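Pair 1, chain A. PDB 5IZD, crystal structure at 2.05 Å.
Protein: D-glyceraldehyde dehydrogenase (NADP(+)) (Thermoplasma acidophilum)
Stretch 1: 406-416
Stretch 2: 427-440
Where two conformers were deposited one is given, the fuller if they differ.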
# COMPACT_ATOMS: atom_id res chain seq x y z
N LYS A 406 -13.53 -20.22 -22.35
CA LYS A 406 -12.66 -19.13 -22.74
C LYS A 406 -12.94 -17.86 -21.92
O LYS A 406 -12.20 -16.86 -22.03
CB LYS A 406 -12.74 -18.86 -24.24
CG LYS A 406 -14.01 -18.18 -24.70
CD LYS A 406 -14.06 -18.19 -26.20
CE LYS A 406 -15.29 -17.46 -26.67
NZ LYS A 406 -15.35 -17.68 -28.13
N TYR A 407 -14.01 -17.87 -21.13
CA TYR A 407 -14.34 -16.74 -20.31
C TYR A 407 -13.85 -16.91 -18.89
O TYR A 407 -13.39 -18.00 -18.49
CB TYR A 407 -15.83 -16.53 -20.34
CG TYR A 407 -16.42 -16.33 -21.70
CD1 TYR A 407 -16.40 -15.09 -22.34
CD2 TYR A 407 -17.05 -17.39 -22.35
CE1 TYR A 407 -16.96 -14.92 -23.60
CE2 TYR A 407 -17.65 -17.25 -23.59
CZ TYR A 407 -17.63 -16.00 -24.21
OH TYR A 407 -18.23 -15.89 -25.45
N GLY A 408 -13.91 -15.82 -18.14
CA GLY A 408 -13.36 -15.75 -16.80
C GLY A 408 -13.72 -14.60 -15.88
O GLY A 408 -12.88 -14.14 -15.03
N LEU A 409 -14.94 -14.10 -16.00
CA LEU A 409 -15.28 -12.95 -15.18
C LEU A 409 -15.97 -13.40 -13.88
O LEU A 409 -15.26 -13.71 -12.90
CB LEU A 409 -15.97 -11.90 -16.01
CG LEU A 409 -16.65 -10.67 -15.39
CD1 LEU A 409 -15.89 -10.08 -14.26
CD2 LEU A 409 -16.91 -9.61 -16.46
N ALA A 410 -17.30 -13.53 -13.86
CA ALA A 410 -18.00 -13.87 -12.61
C ALA A 410 -18.31 -15.34 -12.47
O ALA A 410 -18.24 -16.09 -13.45
CB ALA A 410 -19.29 -13.09 -12.53
N SER A 411 -18.67 -15.72 -11.25
CA SER A 411 -19.01 -17.08 -10.92
C SER A 411 -19.75 -17.06 -9.56
O SER A 411 -19.63 -16.06 -8.83
CB SER A 411 -17.73 -17.96 -10.86
OG SER A 411 -16.88 -17.52 -9.82
N TYR A 412 -20.52 -18.12 -9.29
CA TYR A 412 -21.42 -18.21 -8.13
C TYR A 412 -21.32 -19.59 -7.52
O TYR A 412 -21.28 -20.58 -8.25
CB TYR A 412 -22.90 -17.93 -8.50
CG TYR A 412 -23.11 -16.57 -9.14
CD1 TYR A 412 -22.94 -16.41 -10.49
CD2 TYR A 412 -23.48 -15.47 -8.39
CE1 TYR A 412 -23.13 -15.16 -11.10
CE2 TYR A 412 -23.64 -14.18 -8.99
CZ TYR A 412 -23.45 -14.04 -10.34
OH TYR A 412 -23.53 -12.81 -10.95
N LEU A 413 -21.32 -19.65 -6.20
CA LEU A 413 -21.19 -20.93 -5.49
C LEU A 413 -22.11 -20.94 -4.27
O LEU A 413 -22.00 -20.03 -3.47
CB LEU A 413 -19.74 -21.09 -5.02
CG LEU A 413 -19.41 -22.28 -4.11
CD1 LEU A 413 -19.68 -23.61 -4.81
CD2 LEU A 413 -17.95 -22.17 -3.65
N PHE A 414 -22.93 -21.96 -4.09
CA PHE A 414 -23.73 -22.11 -2.90
C PHE A 414 -23.35 -23.39 -2.19
O PHE A 414 -23.48 -24.47 -2.75
CB PHE A 414 -25.23 -22.08 -3.23
CG PHE A 414 -25.73 -20.68 -3.44
CD1 PHE A 414 -25.40 -19.99 -4.59
CD2 PHE A 414 -26.41 -20.01 -2.43
CE1 PHE A 414 -25.76 -18.65 -4.74
CE2 PHE A 414 -26.80 -18.69 -2.58
CZ PHE A 414 -26.45 -18.01 -3.72
N THR A 415 -22.88 -23.26 -0.96
CA THR A 415 -22.47 -24.38 -0.16
C THR A 415 -22.28 -23.90 1.26
O THR A 415 -22.07 -22.71 1.46
CB THR A 415 -21.07 -24.93 -0.61
OG1 THR A 415 -20.74 -26.12 0.10
CG2 THR A 415 -19.95 -23.94 -0.37
N LYS A 416 -22.28 -24.84 2.21
CA LYS A 416 -22.02 -24.56 3.62
C LYS A 416 -20.67 -25.16 4.01
O LYS A 416 -20.26 -25.06 5.17
CB LYS A 416 -23.16 -25.13 4.50
N ARG A 427 -9.08 -22.12 -6.59
CA ARG A 427 -9.19 -23.09 -7.67
C ARG A 427 -10.21 -22.63 -8.78
O ARG A 427 -10.11 -23.10 -9.93
CB ARG A 427 -9.49 -24.48 -7.11
CG ARG A 427 -8.34 -25.14 -6.31
CD ARG A 427 -7.40 -25.88 -7.26
NE ARG A 427 -6.06 -26.18 -6.75
CZ ARG A 427 -5.28 -27.15 -7.21
NH1 ARG A 427 -5.70 -27.97 -8.16
NH2 ARG A 427 -4.07 -27.32 -6.72
N ILE A 428 -11.13 -21.71 -8.44
CA ILE A 428 -12.09 -21.13 -9.42
C ILE A 428 -11.42 -19.93 -10.02
O ILE A 428 -11.29 -18.87 -9.37
CB ILE A 428 -13.47 -20.72 -8.81
CG1 ILE A 428 -14.21 -21.93 -8.22
CG2 ILE A 428 -14.35 -20.00 -9.83
CD1 ILE A 428 -14.81 -22.82 -9.27
N ARG A 429 -10.98 -20.11 -11.26
CA ARG A 429 -10.09 -19.15 -11.87
C ARG A 429 -10.93 -18.13 -12.59
O ARG A 429 -10.89 -18.05 -13.83
CB ARG A 429 -9.13 -19.85 -12.81
CG ARG A 429 -8.16 -20.77 -12.09
CD ARG A 429 -6.98 -20.01 -11.52
NE ARG A 429 -6.09 -19.54 -12.55
CZ ARG A 429 -5.06 -18.72 -12.34
NH1 ARG A 429 -4.77 -18.30 -11.12
NH2 ARG A 429 -4.30 -18.32 -13.35
N PHE A 430 -11.71 -17.39 -11.79
CA PHE A 430 -12.62 -16.34 -12.29
C PHE A 430 -12.30 -15.09 -11.50
O PHE A 430 -11.83 -15.19 -10.36
CB PHE A 430 -14.08 -16.74 -12.14
CG PHE A 430 -14.54 -17.62 -13.25
CD1 PHE A 430 -14.13 -18.94 -13.31
CD2 PHE A 430 -15.32 -17.10 -14.28
CE1 PHE A 430 -14.47 -19.76 -14.38
CE2 PHE A 430 -15.67 -17.91 -15.35
CZ PHE A 430 -15.25 -19.24 -15.40
N GLY A 431 -12.54 -13.94 -12.12
CA GLY A 431 -12.25 -12.64 -11.47
C GLY A 431 -13.16 -12.35 -10.29
O GLY A 431 -12.71 -11.72 -9.32
N GLU A 432 -14.40 -12.84 -10.34
CA GLU A 432 -15.34 -12.69 -9.22
C GLU A 432 -16.01 -14.00 -8.87
O GLU A 432 -16.54 -14.70 -9.75
CB GLU A 432 -16.41 -11.62 -9.51
CG GLU A 432 -15.83 -10.29 -9.91
CD GLU A 432 -16.85 -9.23 -10.25
OE1 GLU A 432 -16.43 -8.06 -10.14
OE2 GLU A 432 -18.01 -9.52 -10.70
N LEU A 433 -15.94 -14.38 -7.57
CA LEU A 433 -16.67 -15.52 -7.06
C LEU A 433 -17.66 -15.01 -6.01
O LEU A 433 -17.25 -14.46 -5.00
CB LEU A 433 -15.72 -16.60 -6.53
CG LEU A 433 -16.35 -17.81 -5.85
CD1 LEU A 433 -17.17 -18.68 -6.79
CD2 LEU A 433 -15.27 -18.62 -5.16
N TYR A 434 -18.95 -15.19 -6.24
CA TYR A 434 -20.01 -14.84 -5.31
C TYR A 434 -20.43 -16.11 -4.55
O TYR A 434 -20.91 -17.11 -5.11
CB TYR A 434 -21.21 -14.19 -6.06
CG TYR A 434 -20.88 -12.86 -6.71
CD1 TYR A 434 -20.95 -11.66 -5.99
CD2 TYR A 434 -20.51 -12.78 -8.06
CE1 TYR A 434 -20.62 -10.44 -6.57
CE2 TYR A 434 -20.20 -11.57 -8.66
CZ TYR A 434 -20.22 -10.40 -7.89
OH TYR A 434 -19.91 -9.19 -8.49
N VAL A 435 -20.24 -16.07 -3.24
CA VAL A 435 -20.41 -17.22 -2.38
C VAL A 435 -21.59 -16.95 -1.50
O VAL A 435 -21.53 -16.09 -0.64
CB VAL A 435 -19.16 -17.43 -1.49
CG1 VAL A 435 -19.39 -18.60 -0.54
CG2 VAL A 435 -17.91 -17.63 -2.33
N ASN A 436 -22.66 -17.71 -1.72
CA ASN A 436 -23.92 -17.66 -0.97
C ASN A 436 -24.58 -16.29 -1.02
O ASN A 436 -25.27 -15.86 -0.09
CB ASN A 436 -23.73 -18.17 0.46
CG ASN A 436 -23.26 -19.60 0.50
OD1 ASN A 436 -23.74 -20.50 -0.24
ND2 ASN A 436 -22.33 -19.84 1.35
N MET A 437 -24.42 -15.62 -2.15
CA MET A 437 -25.01 -14.30 -2.33
C MET A 437 -24.98 -13.91 -3.80
O MET A 437 -24.20 -14.43 -4.56
CB MET A 437 -24.25 -13.25 -1.53
CG MET A 437 -22.80 -13.01 -1.94
SD MET A 437 -22.00 -11.67 -0.99
CE MET A 437 -22.51 -10.24 -1.96
N PRO A 438 -25.90 -12.99 -4.22
CA PRO A 438 -25.86 -12.47 -5.57
C PRO A 438 -24.81 -11.38 -5.75
O PRO A 438 -24.22 -10.89 -4.81
CB PRO A 438 -27.26 -11.84 -5.73
CG PRO A 438 -27.55 -11.30 -4.37
CD PRO A 438 -26.99 -12.36 -3.43
N GLY A 439 -24.65 -10.98 -7.01
CA GLY A 439 -24.05 -9.71 -7.39
C GLY A 439 -25.10 -8.63 -7.16
O GLY A 439 -26.11 -8.92 -6.55
N PRO A 440 -24.88 -7.41 -7.63
CA PRO A 440 -23.73 -7.08 -8.47
C PRO A 440 -22.48 -6.78 -7.69
O PRO A 440 -22.50 -6.82 -6.44
CB PRO A 440 -24.23 -5.84 -9.26
CG PRO A 440 -25.10 -5.14 -8.27
CD PRO A 440 -25.83 -6.27 -7.56

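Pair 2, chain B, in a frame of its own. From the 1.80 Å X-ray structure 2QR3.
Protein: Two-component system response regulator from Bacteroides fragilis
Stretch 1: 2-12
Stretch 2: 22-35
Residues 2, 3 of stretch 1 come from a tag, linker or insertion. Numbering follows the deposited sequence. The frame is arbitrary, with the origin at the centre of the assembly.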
# COMPACT_ATOMS: atom_id res chain seq x y z
N SER B 2 17.76 -7.21 -4.07
CA SER B 2 17.69 -5.76 -3.64
C SER B 2 16.23 -5.31 -3.51
O SER B 2 15.32 -6.06 -3.90
CB SER B 2 18.38 -4.89 -4.67
OG SER B 2 17.94 -5.28 -5.96
N LEU B 3 16.01 -4.11 -2.97
CA LEU B 3 14.66 -3.52 -2.81
C LEU B 3 14.45 -2.31 -3.69
O LEU B 3 15.16 -1.31 -3.56
CB LEU B 3 14.40 -3.06 -1.37
CG LEU B 3 13.52 -3.87 -0.42
CD1 LEU B 3 13.14 -2.96 0.71
CD2 LEU B 3 12.27 -4.44 -1.08
N GLY B 4 13.44 -2.37 -4.54
CA GLY B 4 13.20 -1.31 -5.50
C GLY B 4 12.19 -0.34 -4.97
O GLY B 4 12.36 0.22 -3.89
N THR B 5 11.13 -0.15 -5.74
CA THR B 5 10.22 0.95 -5.54
C THR B 5 9.00 0.51 -4.73
O THR B 5 8.52 -0.60 -4.91
CB THR B 5 9.81 1.50 -6.92
OG1 THR B 5 11.00 2.00 -7.59
CG2 THR B 5 8.79 2.62 -6.77
N ILE B 6 8.52 1.40 -3.85
CA ILE B 6 7.22 1.21 -3.17
C ILE B 6 6.32 2.38 -3.52
O ILE B 6 6.80 3.51 -3.63
CB ILE B 6 7.37 1.13 -1.65
CG1 ILE B 6 6.01 0.86 -0.98
CG2 ILE B 6 8.03 2.38 -1.04
CD1 ILE B 6 6.15 0.40 0.52
N ILE B 7 5.03 2.11 -3.71
CA ILE B 7 4.05 3.18 -3.96
C ILE B 7 3.16 3.23 -2.69
O ILE B 7 2.65 2.20 -2.23
CB ILE B 7 3.21 2.89 -5.21
CG1 ILE B 7 4.10 2.86 -6.47
CG2 ILE B 7 2.05 3.90 -5.40
CD1 ILE B 7 3.40 2.23 -7.60
N ILE B 8 2.98 4.42 -2.14
CA ILE B 8 2.04 4.65 -1.03
C ILE B 8 0.88 5.50 -1.52
O ILE B 8 1.08 6.60 -2.09
CB ILE B 8 2.77 5.30 0.17
CG1 ILE B 8 3.97 4.42 0.58
CG2 ILE B 8 1.84 5.40 1.36
CD1 ILE B 8 5.19 4.93 0.03
N VAL B 9 -0.33 5.01 -1.29
CA VAL B 9 -1.54 5.61 -1.82
C VAL B 9 -2.38 5.97 -0.60
O VAL B 9 -2.85 5.08 0.13
CB VAL B 9 -2.33 4.59 -2.71
CG1 VAL B 9 -3.58 5.25 -3.30
CG2 VAL B 9 -1.42 3.96 -3.81
N ASP B 10 -2.59 7.26 -0.37
CA ASP B 10 -3.37 7.67 0.82
C ASP B 10 -3.94 9.07 0.58
O ASP B 10 -3.30 9.90 -0.07
CB ASP B 10 -2.48 7.65 2.07
CG ASP B 10 -3.28 7.53 3.38
OD1 ASP B 10 -4.02 8.48 3.74
OD2 ASP B 10 -3.19 6.47 4.07
N ASP B 11 -5.16 9.29 1.09
CA ASP B 11 -5.87 10.57 1.00
C ASP B 11 -5.26 11.61 1.94
O ASP B 11 -5.47 12.82 1.74
CB ASP B 11 -7.33 10.38 1.41
CG ASP B 11 -8.19 9.79 0.29
OD1 ASP B 11 -7.75 9.82 -0.88
OD2 ASP B 11 -9.31 9.33 0.61
N ASN B 12 -4.54 11.14 2.95
CA ASN B 12 -4.06 11.99 4.04
C ASN B 12 -2.61 12.35 3.78
O ASN B 12 -1.72 11.49 3.82
CB ASN B 12 -4.24 11.26 5.39
CG ASN B 12 -3.77 12.11 6.59
OD1 ASN B 12 -2.94 13.00 6.45
ND2 ASN B 12 -4.30 11.81 7.77
N LEU B 22 9.68 7.46 6.99
CA LEU B 22 10.00 6.19 7.60
C LEU B 22 10.65 5.21 6.62
O LEU B 22 11.47 4.39 7.03
CB LEU B 22 8.74 5.55 8.22
CG LEU B 22 8.11 6.28 9.40
CD1 LEU B 22 6.66 5.82 9.65
CD2 LEU B 22 8.98 6.15 10.67
N LEU B 23 10.27 5.28 5.34
CA LEU B 23 10.67 4.23 4.40
C LEU B 23 11.80 4.61 3.45
O LEU B 23 12.38 3.71 2.82
CB LEU B 23 9.46 3.75 3.58
CG LEU B 23 8.26 3.23 4.39
CD1 LEU B 23 7.12 2.83 3.42
CD2 LEU B 23 8.59 2.05 5.34
N LYS B 24 12.06 5.93 3.35
CA LYS B 24 13.09 6.59 2.49
C LYS B 24 14.42 5.84 2.45
O LYS B 24 15.13 5.83 1.44
CB LYS B 24 13.43 7.98 3.08
CG LYS B 24 12.87 9.22 2.43
CD LYS B 24 13.44 10.47 3.19
CE LYS B 24 13.06 11.81 2.53
NZ LYS B 24 11.89 12.49 3.19
N ASN B 25 14.78 5.24 3.58
CA ASN B 25 16.13 4.70 3.70
C ASN B 25 16.22 3.19 3.59
O ASN B 25 17.29 2.60 3.83
CB ASN B 25 16.81 5.23 4.96
CG ASN B 25 17.74 6.35 4.64
OD1 ASN B 25 17.38 7.52 4.76
ND2 ASN B 25 18.92 6.00 4.12
N HIS B 26 15.10 2.59 3.22
CA HIS B 26 15.02 1.16 3.00
C HIS B 26 14.78 0.84 1.54
O HIS B 26 15.48 0.01 0.96
CB HIS B 26 13.98 0.52 3.91
CG HIS B 26 14.42 0.46 5.34
ND1 HIS B 26 14.41 1.56 6.16
CD2 HIS B 26 14.96 -0.55 6.06
CE1 HIS B 26 14.89 1.23 7.34
NE2 HIS B 26 15.23 -0.05 7.31
N PHE B 27 13.80 1.50 0.95
CA PHE B 27 13.47 1.27 -0.45
C PHE B 27 14.26 2.22 -1.32
O PHE B 27 14.61 3.32 -0.88
CB PHE B 27 11.95 1.46 -0.69
CG PHE B 27 11.10 0.39 -0.06
CD1 PHE B 27 10.66 -0.69 -0.80
CD2 PHE B 27 10.75 0.47 1.29
CE1 PHE B 27 9.86 -1.70 -0.18
CE2 PHE B 27 9.97 -0.52 1.89
CZ PHE B 27 9.53 -1.60 1.14
N SER B 28 14.54 1.80 -2.55
CA SER B 28 15.30 2.64 -3.49
C SER B 28 14.53 3.90 -3.87
O SER B 28 15.13 4.95 -4.10
CB SER B 28 15.63 1.86 -4.77
OG SER B 28 16.52 0.80 -4.43
N LYS B 29 13.20 3.78 -3.96
CA LYS B 29 12.35 4.90 -4.31
C LYS B 29 11.03 4.76 -3.54
O LYS B 29 10.46 3.67 -3.49
CB LYS B 29 12.06 4.85 -5.80
CG LYS B 29 11.48 6.10 -6.42
CD LYS B 29 11.51 5.88 -7.94
CE LYS B 29 11.21 7.14 -8.72
NZ LYS B 29 11.35 6.88 -10.20
N VAL B 30 10.57 5.87 -2.97
CA VAL B 30 9.28 5.89 -2.30
C VAL B 30 8.42 6.89 -3.07
O VAL B 30 8.72 8.09 -3.06
CB VAL B 30 9.42 6.31 -0.83
CG1 VAL B 30 8.06 6.37 -0.20
CG2 VAL B 30 10.30 5.31 -0.05
N ILE B 31 7.37 6.39 -3.71
CA ILE B 31 6.44 7.24 -4.44
C ILE B 31 5.16 7.38 -3.61
O ILE B 31 4.57 6.37 -3.22
CB ILE B 31 6.13 6.64 -5.81
CG1 ILE B 31 7.41 6.61 -6.65
CG2 ILE B 31 5.02 7.45 -6.49
CD1 ILE B 31 7.28 5.90 -7.98
N THR B 32 4.75 8.61 -3.35
CA THR B 32 3.50 8.84 -2.60
C THR B 32 2.53 9.55 -3.52
O THR B 32 2.93 10.43 -4.31
CB THR B 32 3.75 9.72 -1.34
OG1 THR B 32 4.34 10.97 -1.74
CG2 THR B 32 4.68 8.99 -0.36
N LEU B 33 1.26 9.19 -3.43
CA LEU B 33 0.24 9.85 -4.28
C LEU B 33 -1.15 9.75 -3.67
O LEU B 33 -1.37 8.95 -2.78
CB LEU B 33 0.24 9.23 -5.68
CG LEU B 33 0.06 7.73 -5.79
CD1 LEU B 33 -1.44 7.39 -5.92
CD2 LEU B 33 0.80 7.24 -7.03
N SER B 34 -2.08 10.57 -4.17
CA SER B 34 -3.46 10.54 -3.71
C SER B 34 -4.44 10.54 -4.90
O SER B 34 -5.66 10.70 -4.73
CB SER B 34 -3.71 11.77 -2.82
OG SER B 34 -2.78 11.79 -1.73
N SER B 35 -3.92 10.34 -6.10
CA SER B 35 -4.71 10.41 -7.33
C SER B 35 -4.81 9.07 -8.07
O SER B 35 -3.80 8.48 -8.37
CB SER B 35 -4.05 11.44 -8.28
OG SER B 35 -4.43 11.18 -9.62

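The two pairs differ most where their paired strands end. In pair 1 the side chain of Asn A436 turns back and imitates a strand backbone: Thr A415 N donates to Asn A436 OD1 (3.0 Å), and Asn A436 ND2 donates to Thr A415 O (2.9 Å). A carboxamide suits this place because it carries an acceptor and a donor side by side, as a peptide group does. The matching residue in pair 2, Leu B33, leaves the work to its main chain, Asp B10 N donating to Leu B33 O (3.2 Å), while its side chain packs CD2 against Ile B7 CG2 (3.9 Å) and CD1 against Val B9 CG1 (4.0 Å). Ser B34 then adds a hydroxyl bond, from its OG to Asp B10 O (2.6 Å).

Beneath this difference lies one backbone plan. Two parallel strands cross at -23° in pair 1 and -19° in pair 2, and 14 central residues superpose with an RMSD of 0.7 Å. Tyr A412 and Leu A413 fall on Ile B7 and Ile B8; Tyr A434 and Val A435 fall on Ile B31 and Thr B32. The hydrogen bonds follow the same register: Leu A413 N to Tyr A434 O (2.8 Å) corresponds to Ile B8 N to Ile B31 O (2.7 Å).

On the face bearing Tyr A412 and Tyr A434, pair 1 sets two rings nearly parallel but slid apart, their centroids 5.2 Å from each other, so that they barely overlap; they still touch, Tyr A412 CE2 lying 3.6 Å from Tyr A434 CD2, and Tyr A412 CD2 also packs against Tyr A434 CB (3.5 Å). Tyr A434 OH also donates to Glu A432 OE2 (2.9 Å), giving this buried carboxylate a polar partner. Pair 2 fills the equivalent positions with Ile B7 and Ile B31, branched side chains that need no polar partner and touch through Ile B7 CG1 and Ile B31 CB (4.3 Å).

The other face contrasts a small polar residue with a bulky apolar one. Ser A411 is short enough for its OG to reach back to Glu A432 O (2.8 Å), while Leu A433 CD1 packs against Leu A413 CB (3.9 Å). Ile B6 takes the serine's place and spreads over neighbours, with CG2 near Val B30 CG2 (3.8 Å) and CD1 near Leu B23 CD1 (3.9 Å).

Phe A430 and Phe B27 also coincide. Phe A430 lies close to the backbone, its CD2 3.4 Å from Gly A408 C, where glycine adds no side chain. Phe B27 is sandwiched: Ile B6 covers one face, and CD1 of Leu B3, a tag residue, sits 3.7 Å from the Phe B27 ring centroid over the opposite face.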